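Local coordinates for protein diketoreductase (Acinetobacter baylyi, PDB 4E12) that reduces dicarbonyl compounds with NADH and probably interconverts (3S)-3-hydroxyacyl-CoA and 3-oxoacyl-CoA using the NAD cofactor, at residues I19-A24 / A52-E57; L15-A20 / K44-G49; A86-E91 / V171-A176; D102-L107 / F117-S122; S127-Y132 / D137-L142. All coordinates share one frame; numbering follows the deposited sequence.

Contact 1 of 5, residues I19-A24 / A52-E57; sequences IAFQTA and AVYEKE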
# COMPACT_ATOMS: atom_id res chain seq x y z
N ILE A 19 -11.28 -1.49 -24.05
CA ILE A 19 -10.08 -1.89 -24.76
C ILE A 19 -10.26 -1.60 -26.25
O ILE A 19 -9.36 -1.07 -26.90
CB ILE A 19 -9.80 -3.40 -24.57
CG1 ILE A 19 -9.47 -3.69 -23.10
CG2 ILE A 19 -8.68 -3.85 -25.51
CD1 ILE A 19 -9.33 -5.18 -22.76
N ALA A 20 -11.43 -1.94 -26.76
CA ALA A 20 -11.75 -1.73 -28.16
C ALA A 20 -11.76 -0.25 -28.49
O ALA A 20 -11.19 0.17 -29.50
CB ALA A 20 -13.08 -2.38 -28.50
N PHE A 21 -12.35 0.56 -27.61
CA PHE A 21 -12.48 1.98 -27.88
C PHE A 21 -11.14 2.68 -27.79
O PHE A 21 -10.82 3.48 -28.67
CB PHE A 21 -13.50 2.68 -26.98
CG PHE A 21 -13.89 4.03 -27.49
CD1 PHE A 21 -14.96 4.17 -28.38
CD2 PHE A 21 -13.19 5.18 -27.10
CE1 PHE A 21 -15.33 5.43 -28.88
CE2 PHE A 21 -13.55 6.44 -27.59
CZ PHE A 21 -14.62 6.57 -28.48
N GLN A 22 -10.38 2.42 -26.74
CA GLN A 22 -9.03 2.95 -26.61
C GLN A 22 -8.20 2.62 -27.86
O GLN A 22 -7.46 3.46 -28.39
CB GLN A 22 -8.35 2.36 -25.36
CG GLN A 22 -6.95 2.94 -25.06
CD GLN A 22 -6.96 4.38 -24.57
OE1 GLN A 22 -8.02 4.99 -24.39
NE2 GLN A 22 -5.78 4.93 -24.34
N THR A 23 -8.34 1.40 -28.35
CA THR A 23 -7.54 0.95 -29.49
C THR A 23 -7.99 1.65 -30.77
O THR A 23 -7.15 2.10 -31.57
CB THR A 23 -7.59 -0.60 -29.61
OG1 THR A 23 -6.95 -1.18 -28.48
CG2 THR A 23 -6.88 -1.07 -30.86
N ALA A 24 -9.30 1.77 -30.95
CA ALA A 24 -9.86 2.53 -32.07
C ALA A 24 -9.46 4.00 -32.00
O ALA A 24 -8.99 4.57 -32.99
CB ALA A 24 -11.38 2.37 -32.10
N ALA A 52 -18.45 9.79 -25.49
CA ALA A 52 -18.85 10.93 -24.67
C ALA A 52 -17.85 11.20 -23.54
O ALA A 52 -17.44 12.35 -23.32
CB ALA A 52 -20.25 10.70 -24.11
N VAL A 53 -17.47 10.16 -22.82
CA VAL A 53 -16.47 10.27 -21.76
C VAL A 53 -15.16 10.80 -22.33
O VAL A 53 -14.55 11.72 -21.78
CB VAL A 53 -16.18 8.90 -21.11
CG1 VAL A 53 -15.14 9.04 -20.00
CG2 VAL A 53 -17.46 8.27 -20.59
N TYR A 54 -14.71 10.21 -23.43
CA TYR A 54 -13.46 10.64 -24.03
C TYR A 54 -13.48 12.11 -24.39
O TYR A 54 -12.56 12.85 -24.02
CB TYR A 54 -13.09 9.80 -25.25
CG TYR A 54 -12.37 8.53 -24.88
CD1 TYR A 54 -11.17 8.19 -25.50
CD2 TYR A 54 -12.89 7.67 -23.91
CE1 TYR A 54 -10.50 7.02 -25.16
CE2 TYR A 54 -12.24 6.50 -23.57
CZ TYR A 54 -11.04 6.18 -24.20
OH TYR A 54 -10.39 5.02 -23.85
N GLU A 55 -14.51 12.53 -25.10
CA GLU A 55 -14.57 13.92 -25.52
C GLU A 55 -14.47 14.89 -24.33
O GLU A 55 -13.98 16.01 -24.50
CB GLU A 55 -15.76 14.18 -26.47
CG GLU A 55 -17.13 13.82 -25.97
CD GLU A 55 -18.14 13.63 -27.11
OE1 GLU A 55 -17.75 13.77 -28.29
OE2 GLU A 55 -19.32 13.34 -26.84
N LYS A 56 -14.86 14.45 -23.14
CA LYS A 56 -14.73 15.31 -21.95
C LYS A 56 -13.46 15.03 -21.14
O LYS A 56 -12.94 15.92 -20.48
CB LYS A 56 -15.94 15.16 -21.02
CG LYS A 56 -17.30 15.47 -21.66
CD LYS A 56 -17.42 16.90 -22.14
CE LYS A 56 -18.76 17.12 -22.84
NZ LYS A 56 -18.89 18.49 -23.41
N GLU A 57 -12.96 13.79 -21.19
CA GLU A 57 -11.87 13.38 -20.29
C GLU A 57 -10.52 13.10 -20.97
O GLU A 57 -9.49 13.02 -20.28
CB GLU A 57 -12.28 12.13 -19.51
CG GLU A 57 -13.52 12.27 -18.65
CD GLU A 57 -13.31 13.20 -17.48
OE1 GLU A 57 -12.14 13.52 -17.18
OE2 GLU A 57 -14.30 13.60 -16.84
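The ring of Tyr54 takes the edge of Phe21 on one face, while at its own edge, near the ring plane, lies the amide oxygen of Gln22. The stack is T-shaped, with ring centroids 4.8 Å apart and planes at 73°; Phe21 CD2 stands over the centre of the tyrosine ring, and Phe21 CE2 comes within 3.6 Å of Tyr54 CG. Gln22 reaches the phenol because its chain, CG anti to the backbone N (chi1 -175°), bends at the next bond. Tyr54 OH donates to Gln22 OE1; the modelled 2.4 Å is very short, and the exact length is doubtful. A tyrosine suits this buried place, offering a broad apolar face and one polar tip; glutamine answers the tip with OE1 and spends NE2 on the carbonyl of Ile177. The contact ties helix 14-25 to the last turns of helix 37-57, where Tyr54 also meets the rings of Phe25 and Trp149, and Phe21 packs on Leu50 and Ala51.

Contact 2 of 5, residues L15-A20 / K44-G49; sequences LGSQIA and KKRFEG. With SO4 (sulfate ion), chain H.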
# COMPACT_ATOMS: atom_id res chain seq x y z
N LEU A 15 -14.98 -4.25 -19.85
CA LEU A 15 -13.56 -4.26 -20.19
C LEU A 15 -13.31 -4.34 -21.69
O LEU A 15 -12.47 -3.62 -22.21
CB LEU A 15 -12.82 -5.39 -19.48
CG LEU A 15 -12.79 -5.32 -17.95
CD1 LEU A 15 -12.26 -6.63 -17.36
CD2 LEU A 15 -11.94 -4.14 -17.53
N GLY A 16 -14.00 -5.23 -22.39
CA GLY A 16 -13.81 -5.34 -23.82
C GLY A 16 -14.12 -4.05 -24.58
O GLY A 16 -13.45 -3.70 -25.55
N SER A 17 -15.15 -3.34 -24.15
CA SER A 17 -15.54 -2.13 -24.88
C SER A 17 -14.50 -1.02 -24.66
O SER A 17 -14.19 -0.29 -25.59
CB SER A 17 -16.94 -1.65 -24.53
OG SER A 17 -17.01 -1.23 -23.18
N GLN A 18 -13.97 -0.90 -23.45
CA GLN A 18 -12.91 0.10 -23.20
C GLN A 18 -11.66 -0.21 -24.00
O GLN A 18 -11.02 0.69 -24.56
CB GLN A 18 -12.55 0.16 -21.72
CG GLN A 18 -13.68 0.59 -20.84
CD GLN A 18 -13.31 0.71 -19.39
OE1 GLN A 18 -12.20 1.13 -19.03
NE2 GLN A 18 -14.23 0.34 -18.53
N ILE A 19 -11.28 -1.49 -24.05
CA ILE A 19 -10.08 -1.89 -24.76
C ILE A 19 -10.26 -1.60 -26.25
O ILE A 19 -9.36 -1.07 -26.90
CB ILE A 19 -9.80 -3.40 -24.57
CG1 ILE A 19 -9.47 -3.69 -23.10
CG2 ILE A 19 -8.68 -3.85 -25.51
CD1 ILE A 19 -9.33 -5.18 -22.76
N ALA A 20 -11.43 -1.94 -26.76
CA ALA A 20 -11.75 -1.73 -28.16
C ALA A 20 -11.76 -0.25 -28.49
O ALA A 20 -11.19 0.17 -29.50
CB ALA A 20 -13.08 -2.38 -28.50
N LYS A 44 -22.50 -1.15 -29.14
CA LYS A 44 -22.59 0.16 -29.77
C LYS A 44 -22.98 1.19 -28.72
O LYS A 44 -22.39 2.27 -28.65
CB LYS A 44 -23.58 0.15 -30.94
CG LYS A 44 -23.65 1.49 -31.67
CD LYS A 44 -24.61 1.42 -32.84
CE LYS A 44 -24.77 2.78 -33.49
NZ LYS A 44 -25.74 2.74 -34.62
N LYS A 45 -23.94 0.85 -27.86
CA LYS A 45 -24.29 1.73 -26.75
C LYS A 45 -23.10 1.98 -25.82
O LYS A 45 -22.86 3.13 -25.42
CB LYS A 45 -25.50 1.19 -25.97
CG LYS A 45 -26.77 1.14 -26.82
CD LYS A 45 -27.93 0.49 -26.06
CE LYS A 45 -29.16 0.35 -26.94
NZ LYS A 45 -30.30 -0.30 -26.23
N ARG A 46 -22.32 0.95 -25.48
CA ARG A 46 -21.18 1.22 -24.61
C ARG A 46 -20.20 2.14 -25.33
O ARG A 46 -19.63 3.04 -24.71
CB ARG A 46 -20.45 -0.05 -24.17
CG ARG A 46 -21.27 -0.96 -23.27
CD ARG A 46 -20.43 -2.09 -22.69
NE ARG A 46 -21.19 -2.89 -21.74
CZ ARG A 46 -21.93 -3.94 -22.07
NH1 ARG A 46 -22.02 -4.33 -23.34
NH2 ARG A 46 -22.59 -4.61 -21.14
N PHE A 47 -20.01 1.91 -26.62
CA PHE A 47 -19.08 2.74 -27.39
C PHE A 47 -19.55 4.19 -27.46
O PHE A 47 -18.73 5.11 -27.37
CB PHE A 47 -18.87 2.21 -28.80
CG PHE A 47 -18.12 0.92 -28.87
CD1 PHE A 47 -17.03 0.67 -28.04
CD2 PHE A 47 -18.49 -0.06 -29.79
CE1 PHE A 47 -16.33 -0.53 -28.12
CE2 PHE A 47 -17.80 -1.25 -29.88
CZ PHE A 47 -16.72 -1.50 -29.04
N GLU A 48 -20.85 4.41 -27.63
CA GLU A 48 -21.36 5.77 -27.65
C GLU A 48 -21.08 6.49 -26.34
O GLU A 48 -20.61 7.64 -26.35
CB GLU A 48 -22.85 5.76 -28.00
CG GLU A 48 -23.08 5.29 -29.41
CD GLU A 48 -24.52 5.02 -29.75
OE1 GLU A 48 -25.34 4.80 -28.84
OE2 GLU A 48 -24.83 5.01 -30.96
N GLY A 49 -21.34 5.83 -25.22
CA GLY A 49 -20.99 6.40 -23.92
C GLY A 49 -19.51 6.69 -23.75
O GLY A 49 -19.12 7.74 -23.23
S SO4 H . -17.25 -7.54 -18.47
O1 SO4 H . -16.76 -7.81 -17.11
O2 SO4 H . -16.20 -6.81 -19.22
O3 SO4 H . -17.56 -8.81 -19.15
O4 SO4 H . -18.47 -6.72 -18.40
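Ser17 and Phe47 bury the most surface here, and their CA atoms, 6.5 Å apart, mark the nearest approach of the two backbones. A serine is small enough for that closeness: its CB lies 3.8 Å from Phe47 CE1, and its carbonyl O meets the edge of the same ring, near its plane, 3.3 Å from CE1. One turn on, Ala20 CB lies 3.8 Å from Phe47 CE1. On the outer side, Arg46 CD passes 3.6 Å from Ser17 OG. The hydroxyl (chi1 66°) turns back to the glycine-rich turn just before its helix and hydrogen-bonds to Gly13 O. Leu15 N gives a nearly straight 2.9 Å hydrogen bond to O2 of a sulfate, probably from the crystallisation liquor, that Val14 N also holds; it is consistent with the place where Rossmann turns usually hold the dinucleotide's pyrophosphate. Segments 15-20 and 44-49, on helices 14-25 and 37-57, cross at -55°, and Phe47 continues inward to Ala32 of strand 29-33 and Leu70 of helix 65-72.

Contact 3 of 5, residues A86-E91 / V171-A176; sequences ADLVIE and VEFASA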
# COMPACT_ATOMS: atom_id res chain seq x y z
N ALA A 86 -6.91 -10.38 -38.77
CA ALA A 86 -6.47 -9.80 -37.50
C ALA A 86 -4.97 -9.94 -37.28
O ALA A 86 -4.39 -11.01 -37.52
CB ALA A 86 -7.24 -10.45 -36.34
N ASP A 87 -4.32 -8.86 -36.86
CA ASP A 87 -2.91 -8.92 -36.45
C ASP A 87 -2.81 -9.29 -34.97
O ASP A 87 -1.84 -9.89 -34.51
CB ASP A 87 -2.26 -7.55 -36.69
CG ASP A 87 -2.26 -7.15 -38.15
OD1 ASP A 87 -1.96 -8.02 -39.00
OD2 ASP A 87 -2.58 -5.98 -38.46
N LEU A 88 -3.85 -8.93 -34.23
CA LEU A 88 -3.89 -9.12 -32.78
C LEU A 88 -5.33 -9.32 -32.38
O LEU A 88 -6.21 -8.60 -32.85
CB LEU A 88 -3.37 -7.86 -32.09
CG LEU A 88 -3.47 -7.76 -30.56
CD1 LEU A 88 -2.51 -8.75 -29.92
CD2 LEU A 88 -3.10 -6.34 -30.12
N VAL A 89 -5.57 -10.30 -31.53
CA VAL A 89 -6.90 -10.51 -30.96
C VAL A 89 -6.77 -10.36 -29.45
O VAL A 89 -5.98 -11.05 -28.80
CB VAL A 89 -7.43 -11.93 -31.28
CG1 VAL A 89 -8.78 -12.18 -30.60
CG2 VAL A 89 -7.56 -12.08 -32.79
N ILE A 90 -7.53 -9.43 -28.91
CA ILE A 90 -7.56 -9.25 -27.47
C ILE A 90 -8.84 -9.91 -26.98
O ILE A 90 -9.94 -9.52 -27.38
CB ILE A 90 -7.51 -7.75 -27.09
CG1 ILE A 90 -6.27 -7.08 -27.69
CG2 ILE A 90 -7.45 -7.61 -25.58
CD1 ILE A 90 -6.18 -5.59 -27.46
N GLU A 91 -8.68 -10.93 -26.15
CA GLU A 91 -9.79 -11.71 -25.62
C GLU A 91 -10.24 -11.20 -24.24
O GLU A 91 -9.46 -11.20 -23.28
CB GLU A 91 -9.41 -13.19 -25.56
CG GLU A 91 -10.43 -14.07 -24.87
CD GLU A 91 -10.27 -14.09 -23.36
OE1 GLU A 91 -9.22 -14.52 -22.89
OE2 GLU A 91 -11.20 -13.68 -22.63
N VAL A 171 4.18 -5.11 -26.33
CA VAL A 171 4.64 -3.97 -25.55
C VAL A 171 4.55 -2.71 -26.37
O VAL A 171 4.09 -1.68 -25.89
CB VAL A 171 6.07 -4.14 -25.00
CG1 VAL A 171 6.55 -2.83 -24.39
CG2 VAL A 171 6.09 -5.23 -23.93
N GLU A 172 4.98 -2.77 -27.63
CA GLU A 172 4.94 -1.58 -28.47
C GLU A 172 3.50 -1.22 -28.82
O GLU A 172 3.15 -0.04 -28.90
CB GLU A 172 5.83 -1.75 -29.70
CG GLU A 172 7.32 -1.80 -29.32
CD GLU A 172 8.23 -2.18 -30.47
OE1 GLU A 172 7.71 -2.54 -31.54
OE2 GLU A 172 9.47 -2.12 -30.28
N PHE A 173 2.66 -2.23 -29.01
CA PHE A 173 1.24 -1.98 -29.22
C PHE A 173 0.66 -1.27 -27.99
O PHE A 173 -0.07 -0.29 -28.13
CB PHE A 173 0.46 -3.28 -29.43
CG PHE A 173 -1.03 -3.09 -29.39
CD1 PHE A 173 -1.71 -2.58 -30.49
CD2 PHE A 173 -1.75 -3.43 -28.25
CE1 PHE A 173 -3.10 -2.40 -30.45
CE2 PHE A 173 -3.14 -3.26 -28.19
CZ PHE A 173 -3.82 -2.75 -29.28
N ALA A 174 0.98 -1.78 -26.81
CA ALA A 174 0.46 -1.15 -25.59
C ALA A 174 0.77 0.37 -25.56
O ALA A 174 -0.10 1.21 -25.29
CB ALA A 174 1.05 -1.83 -24.36
N SER A 175 2.02 0.71 -25.85
CA SER A 175 2.43 2.11 -25.83
C SER A 175 1.69 2.93 -26.90
O SER A 175 1.24 4.05 -26.62
CB SER A 175 3.93 2.21 -26.04
OG SER A 175 4.63 1.60 -24.97
N ALA A 176 1.56 2.35 -28.09
CA ALA A 176 0.88 2.96 -29.24
C ALA A 176 -0.57 3.27 -28.95
O ALA A 176 -1.14 4.20 -29.53
CB ALA A 176 0.96 2.05 -30.45
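Strand 88-91 is covered by the last turns of helix 164-176, and even the nearest pair of CA atoms, those of Leu88 and Phe173, stand 9.5 Å apart. That gap is bridged by side chains alone. In the strand, alternate residues face the helix, and it is Leu88 and Ile90 that do so. Leu88 sends one methyl, CD2, squarely over a face of the Phe173 ring, 3.6 Å from the centroid and 9° off the normal, a CH-pi contact in which the methyl is about equally distant from all six ring carbons. A chi1 of 169° carries the Phe173 ring away from its own amide and toward the strand, and chi2 (79°) turns its face to the leucine. Ile90 points head-on at Phe173, the two side chains coming from opposite directions; only the end of its longer branch, CD1, arrives, 3.9 Å from Phe173 CE2 and oblique to the ring. A flat aromatic residue suits a helix lying this far from a sheet, since it fills the interval, and branched aliphatics give the strand a methyl surface. Around the same ring are Val7 of strand 6-10, Thr23 of helix 14-25 and the edge-to-face ring of Phe28. Such apolar packing of a helix on the central parallel strands is characteristic of the Rossmann fold, here in its NAD-binding form.

Contact 4 of 5, residues D102-L107 / F117-S122; sequences DIYTKL and FATNSS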
# COMPACT_ATOMS: atom_id res chain seq x y z
N ASP A 102 -13.29 -22.94 -25.40
CA ASP A 102 -13.88 -23.13 -26.72
C ASP A 102 -13.56 -21.97 -27.66
O ASP A 102 -13.33 -22.17 -28.85
CB ASP A 102 -15.38 -23.42 -26.64
CG ASP A 102 -16.16 -22.33 -25.96
OD1 ASP A 102 -15.53 -21.47 -25.31
OD2 ASP A 102 -17.40 -22.34 -26.06
N ILE A 103 -13.52 -20.76 -27.11
CA ILE A 103 -13.05 -19.60 -27.88
C ILE A 103 -11.66 -19.84 -28.45
O ILE A 103 -11.46 -19.69 -29.66
CB ILE A 103 -13.07 -18.31 -27.03
CG1 ILE A 103 -14.50 -17.84 -26.83
CG2 ILE A 103 -12.24 -17.22 -27.70
CD1 ILE A 103 -15.20 -17.48 -28.12
N TYR A 104 -10.69 -20.19 -27.60
CA TYR A 104 -9.33 -20.36 -28.09
C TYR A 104 -9.15 -21.51 -29.05
O TYR A 104 -8.31 -21.44 -29.96
CB TYR A 104 -8.30 -20.44 -26.96
CG TYR A 104 -8.07 -19.10 -26.31
CD1 TYR A 104 -7.36 -18.10 -26.98
CD2 TYR A 104 -8.56 -18.83 -25.04
CE1 TYR A 104 -7.14 -16.85 -26.39
CE2 TYR A 104 -8.35 -17.58 -24.44
CZ TYR A 104 -7.64 -16.61 -25.13
OH TYR A 104 -7.43 -15.38 -24.55
N THR A 105 -9.92 -22.57 -28.88
CA THR A 105 -9.78 -23.69 -29.81
C THR A 105 -10.24 -23.30 -31.20
O THR A 105 -9.58 -23.62 -32.20
CB THR A 105 -10.53 -24.92 -29.31
OG1 THR A 105 -9.94 -25.32 -28.07
CG2 THR A 105 -10.39 -26.06 -30.31
N LYS A 106 -11.35 -22.58 -31.27
CA LYS A 106 -11.87 -22.08 -32.52
C LYS A 106 -10.94 -21.02 -33.07
O LYS A 106 -10.53 -21.07 -34.23
CB LYS A 106 -13.25 -21.47 -32.29
CG LYS A 106 -14.24 -22.44 -31.71
CD LYS A 106 -15.50 -21.73 -31.28
CE LYS A 106 -16.45 -22.68 -30.59
NZ LYS A 106 -17.66 -21.97 -30.12
N LEU A 107 -10.60 -20.06 -32.21
CA LEU A 107 -9.79 -18.92 -32.60
C LEU A 107 -8.49 -19.41 -33.23
O LEU A 107 -8.06 -18.91 -34.27
CB LEU A 107 -9.50 -18.03 -31.38
CG LEU A 107 -8.86 -16.65 -31.60
CD1 LEU A 107 -9.83 -15.74 -32.37
CD2 LEU A 107 -8.50 -16.04 -30.26
N PHE A 117 -2.42 -13.64 -30.03
CA PHE A 117 -3.55 -13.74 -29.11
C PHE A 117 -3.17 -13.15 -27.76
O PHE A 117 -2.16 -13.53 -27.17
CB PHE A 117 -3.96 -15.20 -28.87
CG PHE A 117 -4.48 -15.93 -30.08
CD1 PHE A 117 -4.84 -15.25 -31.24
CD2 PHE A 117 -4.60 -17.31 -30.06
CE1 PHE A 117 -5.32 -15.94 -32.36
CE2 PHE A 117 -5.08 -18.01 -31.17
CZ PHE A 117 -5.44 -17.32 -32.32
N ALA A 118 -3.99 -12.25 -27.24
CA ALA A 118 -3.74 -11.74 -25.90
C ALA A 118 -5.00 -11.87 -25.04
O ALA A 118 -6.09 -11.45 -25.45
CB ALA A 118 -3.26 -10.30 -25.97
N THR A 119 -4.85 -12.46 -23.85
CA THR A 119 -5.96 -12.58 -22.90
C THR A 119 -5.93 -11.42 -21.89
O THR A 119 -4.85 -11.00 -21.47
CB THR A 119 -5.87 -13.93 -22.13
OG1 THR A 119 -6.92 -14.01 -21.17
CG2 THR A 119 -4.52 -14.08 -21.43
N ASN A 120 -7.11 -10.90 -21.52
CA ASN A 120 -7.20 -9.84 -20.52
C ASN A 120 -7.54 -10.44 -19.16
O ASN A 120 -7.84 -9.71 -18.21
CB ASN A 120 -8.27 -8.80 -20.93
CG ASN A 120 -8.44 -7.69 -19.91
OD1 ASN A 120 -7.46 -7.07 -19.49
ND2 ASN A 120 -9.68 -7.44 -19.51
N SER A 121 -7.47 -11.78 -19.06
CA SER A 121 -8.02 -12.52 -17.91
C SER A 121 -7.44 -12.08 -16.57
O SER A 121 -6.22 -11.98 -16.42
CB SER A 121 -7.83 -14.03 -18.10
OG SER A 121 -8.45 -14.76 -17.05
N SER A 122 -8.32 -11.83 -15.60
CA SER A 122 -7.91 -11.52 -14.22
C SER A 122 -7.96 -12.74 -13.30
O SER A 122 -7.55 -12.64 -12.14
CB SER A 122 -8.77 -10.40 -13.60
OG SER A 122 -8.55 -9.14 -14.22
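With chi1 at -170°, the branch of Leu107 swings off its helix toward the strand, and Phe117, its CG opposite its own carbonyl carbon, comes to meet it from the other direction. Leu107 CD2 sits squarely over the centre of one face of the Phe117 ring, 3.7 Å from the centroid, a CH-pi contact; Leu107 CG adds 3.6 Å to Phe117 CZ. Tyr104, one turn earlier, crosses Thr119 at about a right angle and puts its OH 3.2 Å from Thr119 CB. Neither hydroxyl bonds to the other: both Tyr104 OH and Thr119 OG1 are hydrogen-bonded to the buried Glu91 carboxylate oxygen OE1. Thr119 OG1 also accepts from Ser121 N at 3.1 Å, an ST turn where the strand gives way to the loop bearing Asn120 and Ser122, which bind NAD(+). Leucine and phenylalanine fill the apolar layer, whereas tyrosine and threonine suit the polar strand end. Segment 102-107 runs nearly antiparallel (171°) to 117-119, so helix 97-110 packs on strand 116-119 of its beta-alpha-beta unit, beside helix 126-133.

Contact 5 of 5, residues S127-Y132 / D137-L142; sequences SDLVGY and DKFLAL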
# COMPACT_ATOMS: atom_id res chain seq x y z
N SER A 127 -0.90 -19.78 -18.87
CA SER A 127 -0.58 -21.20 -18.83
C SER A 127 -1.81 -22.07 -18.73
O SER A 127 -1.82 -23.19 -19.25
CB SER A 127 0.38 -21.50 -17.68
OG SER A 127 1.64 -20.95 -17.96
N ASP A 128 -2.86 -21.57 -18.07
CA ASP A 128 -4.12 -22.30 -17.99
C ASP A 128 -4.77 -22.46 -19.36
O ASP A 128 -5.57 -23.36 -19.58
CB ASP A 128 -5.11 -21.60 -17.04
CG ASP A 128 -4.67 -21.64 -15.59
OD1 ASP A 128 -3.85 -22.52 -15.25
OD2 ASP A 128 -5.14 -20.81 -14.78
N LEU A 129 -4.40 -21.58 -20.29
CA LEU A 129 -5.13 -21.44 -21.54
C LEU A 129 -4.28 -21.72 -22.78
O LEU A 129 -4.82 -21.92 -23.87
CB LEU A 129 -5.70 -20.02 -21.63
CG LEU A 129 -6.65 -19.53 -20.53
CD1 LEU A 129 -6.90 -18.04 -20.65
CD2 LEU A 129 -7.95 -20.32 -20.53
N VAL A 130 -2.96 -21.72 -22.63
CA VAL A 130 -2.08 -21.75 -23.80
C VAL A 130 -2.30 -22.96 -24.71
O VAL A 130 -2.24 -22.85 -25.94
CB VAL A 130 -0.59 -21.66 -23.40
CG1 VAL A 130 -0.23 -22.75 -22.42
CG2 VAL A 130 0.30 -21.70 -24.64
N GLY A 131 -2.58 -24.11 -24.10
CA GLY A 131 -2.75 -25.34 -24.86
C GLY A 131 -3.83 -25.29 -25.92
O GLY A 131 -3.71 -25.95 -26.95
N TYR A 132 -4.87 -24.50 -25.68
CA TYR A 132 -6.00 -24.42 -26.59
C TYR A 132 -5.68 -23.54 -27.79
O TYR A 132 -6.27 -23.71 -28.86
CB TYR A 132 -7.20 -23.82 -25.88
CG TYR A 132 -7.54 -24.50 -24.58
CD1 TYR A 132 -7.54 -25.88 -24.48
CD2 TYR A 132 -7.85 -23.75 -23.44
CE1 TYR A 132 -7.85 -26.52 -23.27
CE2 TYR A 132 -8.16 -24.37 -22.23
CZ TYR A 132 -8.16 -25.75 -22.16
OH TYR A 132 -8.46 -26.37 -20.97
N ASP A 137 3.66 -19.67 -29.05
CA ASP A 137 4.67 -18.64 -29.28
C ASP A 137 4.02 -17.28 -29.51
O ASP A 137 4.70 -16.24 -29.49
CB ASP A 137 5.56 -19.00 -30.47
CG ASP A 137 4.77 -19.20 -31.74
OD1 ASP A 137 3.84 -20.05 -31.75
OD2 ASP A 137 5.06 -18.50 -32.73
N LYS A 138 2.71 -17.28 -29.72
CA LYS A 138 2.00 -16.06 -30.06
C LYS A 138 0.88 -15.75 -29.07
O LYS A 138 -0.04 -14.99 -29.40
CB LYS A 138 1.42 -16.15 -31.48
CG LYS A 138 2.46 -16.19 -32.59
CD LYS A 138 1.78 -16.30 -33.94
CE LYS A 138 2.77 -16.17 -35.10
NZ LYS A 138 3.36 -14.81 -35.16
N PHE A 139 0.94 -16.34 -27.88
CA PHE A 139 -0.09 -16.15 -26.87
C PHE A 139 0.52 -15.54 -25.62
O PHE A 139 1.57 -15.98 -25.15
CB PHE A 139 -0.76 -17.47 -26.53
CG PHE A 139 -1.83 -17.36 -25.50
CD1 PHE A 139 -1.76 -18.08 -24.31
CD2 PHE A 139 -2.93 -16.53 -25.72
CE1 PHE A 139 -2.76 -17.97 -23.35
CE2 PHE A 139 -3.94 -16.42 -24.77
CZ PHE A 139 -3.85 -17.14 -23.57
N LEU A 140 -0.13 -14.52 -25.08
CA LEU A 140 0.28 -13.94 -23.82
C LEU A 140 -0.89 -13.22 -23.16
O LEU A 140 -2.01 -13.25 -23.67
CB LEU A 140 1.48 -13.00 -24.00
CG LEU A 140 1.44 -11.98 -25.14
CD1 LEU A 140 0.24 -11.06 -25.03
CD2 LEU A 140 2.73 -11.19 -25.19
N ALA A 141 -0.63 -12.60 -22.02
CA ALA A 141 -1.66 -11.82 -21.37
C ALA A 141 -1.35 -10.35 -21.58
O ALA A 141 -0.19 -9.95 -21.51
CB ALA A 141 -1.73 -12.14 -19.89
N LEU A 142 -2.40 -9.58 -21.86
CA LEU A 142 -2.35 -8.13 -21.90
C LEU A 142 -3.51 -7.66 -21.02
O LEU A 142 -4.67 -7.72 -21.43
CB LEU A 142 -2.54 -7.63 -23.33
CG LEU A 142 -2.36 -6.12 -23.54
CD1 LEU A 142 -0.91 -5.77 -23.21
CD2 LEU A 142 -2.70 -5.74 -24.97
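A weakly bonded helix, kinked near Gly131 and Tyr132, passes beside the start of strand 139-144; of all CA atoms across the pair, those of Val130 and Phe139 are nearest, at 6.7 Å. Phe139 supplies the strand's part of the contact. Its fully extended first torsion (chi1 -180°) sends the ring toward the helix, where Phe139 CD1 approaches Val130 CA at 3.7 Å and Val130 CB at 3.9 Å. The two side chains meet at a slant, with the ring against the valine backbone as much as its branch. This is the return leg of a beta-alpha-beta unit, strand 116-119 to helix 126-133 to strand 139-144, with a short connection between helix and strand. Farther out, Phe139 CZ reaches Leu129 CB at 3.9 Å. A beta-branched valine is compact enough for a helix this near the sheet, and the large phenylalanine extends past it to the leucine. The same ring touches Phe117 and Thr119 of the neighbouring strand and forms an edge-to-face pair with Tyr104, while Leu129 also packs on Lys100 of helix 97-110.

How the contacts relate
Contacts 1 and 2 are successive parts of one helix pair, their centres 8 Å apart, with Phe21 CE1 3.7 Å from Phe47 O. Helix 14-25 leads from them to contact 3, since Ile19 CG2 lies 3.6 Å from Ile90 CD1 and Thr23 OG1 lies 3.6 Å from Phe173 CZ. Contacts 4 and 5, centres also 8 Å apart, join through neighbouring strands, Phe117 N lying 2.8 Å from Lys138 O. Contact 3 meets contact 4 through strand pairing, Glu91 N lying 2.7 Å from Ala118 O. The cofactor site draws contacts 2 and 4 together: Leu15 CD1 is 3.4 Å from Asn120 ND2, both residues binding NAD(+), although no cofactor occupies this chain.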